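PDB 5K3J: acyl-coenzyme A oxidase acox-1.2 from Caenorhabditis elegans, which catalyses the FAD-dependent, oxygen-consuming desaturation of ascaroside-CoA side chains, the first step of peroxisomal beta-oxidation in the making of ascaroside pheromones. Local coordinates for residues A415-I418 and S419-Y422. Numbering follows the deposited sequence.
Sequences ASYI and SVVY
With CG of Y417 turned opposite its own backbone N (chi1 -161°), the phenol ring folds back over the first turn of helix 418-426, and V420 CG1, also anti to its N (chi1 168°), is carried under the phenol end. The case illustrates how the residue at the N-cap position, here Y417, can lay its side chain against the first turn of the helix, within the helical C-alpha1 domain of an acyl-CoA oxidase. V420 CB sits under the middle of one ring face in a CH-pi contact, 3.9 Å from the ring centroid and 8° off its normal, while CG1 lies 3.5 Å from Y417 CZ. V421 CG2 meets the ring obliquely, 3.8 Å from Y417 CD2. The phenol OH is hydrogen-bonded to E107. A serine at Y417 would probably leave V420 without its aromatic cover and the carboxylate of E107 without the phenol. I418 packs against helices 287-315 and 379-405, and Y422 OH bonds to E401 of the second subunit, so the short helix also borders the dimer interface. Backbone bonds close the turn: V421 N bonds to Y417 O at 3.2 Å and Y422 N to I418 O at 2.8 Å.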
loop_
_atom_site.group_PDB
_atom_site.type_symbol
_atom_site.label_atom_id
_atom_site.label_comp_id
_atom_site.label_asym_id
_atom_site.label_seq_id
_atom_site.Cartn_x
_atom_site.Cartn_y
_atom_site.Cartn_z
ATOM N N ALA A 415 11.218 -11.916 -0.664
ATOM C CA ALA A 415 11.270 -13.244 -0.064
ATOM C C ALA A 415 10.106 -13.438 0.903
ATOM O O ALA A 415 9.839 -14.555 1.354
ATOM C CB ALA A 415 12.593 -13.451 0.643
ATOM N N SER A 416 9.428 -12.339 1.218
ATOM C CA SER A 416 8.226 -12.359 2.044
ATOM C C SER A 416 6.984 -12.525 1.168
ATOM O O SER A 416 6.007 -13.157 1.575
ATOM C CB SER A 416 8.122 -11.075 2.862
ATOM O OG SER A 416 7.661 -10.003 2.057
ATOM N N TYR A 417 7.040 -11.926 -0.026
ATOM C CA TYR A 417 6.014 -12.032 -1.075
ATOM C C TYR A 417 4.728 -11.264 -0.748
ATOM O O TYR A 417 3.804 -11.210 -1.562
ATOM C CB TYR A 417 5.689 -13.504 -1.360
ATOM C CG TYR A 417 5.020 -13.744 -2.696
ATOM C CD1 TYR A 417 5.754 -13.707 -3.877
ATOM C CD2 TYR A 417 3.658 -14.014 -2.779
ATOM C CE1 TYR A 417 5.150 -13.922 -5.098
ATOM C CE2 TYR A 417 3.049 -14.229 -4.000
ATOM C CZ TYR A 417 3.801 -14.183 -5.153
ATOM O OH TYR A 417 3.199 -14.397 -6.370
ATOM N N ILE A 418 4.686 -10.643 0.426
ATOM C CA ILE A 418 3.496 -9.936 0.885
ATOM C C ILE A 418 3.270 -8.651 0.084
ATOM O O ILE A 418 2.138 -8.186 -0.064
ATOM C CB ILE A 418 3.600 -9.624 2.388
ATOM C CG1 ILE A 418 3.901 -10.912 3.163
ATOM C CG2 ILE A 418 2.320 -8.984 2.894
ATOM C CD1 ILE A 418 4.158 -10.705 4.627
ATOM N N SER A 419 4.351 -8.093 -0.454
ATOM C CA SER A 419 4.254 -6.907 -1.299
ATOM C C SER A 419 3.533 -7.239 -2.603
ATOM O O SER A 419 2.713 -6.456 -3.085
ATOM C CB SER A 419 5.639 -6.332 -1.592
ATOM O OG SER A 419 6.415 -7.225 -2.366
ATOM N N VAL A 420 3.846 -8.403 -3.169
ATOM C CA VAL A 420 3.148 -8.907 -4.351
ATOM C C VAL A 420 1.655 -9.034 -4.082
ATOM O O VAL A 420 0.831 -8.465 -4.807
ATOM C CB VAL A 420 3.676 -10.280 -4.795
ATOM C CG1 VAL A 420 2.743 -10.899 -5.844
ATOM C CG2 VAL A 420 5.102 -10.170 -5.312
ATOM N N VAL A 421 1.329 -9.796 -3.042
ATOM C CA VAL A 421 -0.038 -9.992 -2.591
ATOM C C VAL A 421 -0.738 -8.669 -2.347
ATOM O O VAL A 421 -1.930 -8.523 -2.633
ATOM C CB VAL A 421 -0.075 -10.841 -1.301
ATOM C CG1 VAL A 421 -1.505 -11.002 -0.801
ATOM C CG2 VAL A 421 0.565 -12.193 -1.548
ATOM N N TYR A 422 0.003 -7.698 -1.830
ATOM C CA TYR A 422 -0.585 -6.388 -1.628
ATOM C C TYR A 422 -0.887 -5.754 -2.977
ATOM O O TYR A 422 -2.015 -5.333 -3.230
ATOM C CB TYR A 422 0.325 -5.463 -0.834
ATOM C CG TYR A 422 -0.265 -4.084 -0.717
ATOM C CD1 TYR A 422 -1.338 -3.847 0.129
ATOM C CD2 TYR A 422 0.207 -3.035 -1.493
ATOM C CE1 TYR A 422 -1.911 -2.599 0.221
ATOM C CE2 TYR A 422 -0.359 -1.779 -1.407
ATOM C CZ TYR A 422 -1.422 -1.569 -0.547
ATOM O OH TYR A 422 -2.007 -0.329 -0.440
#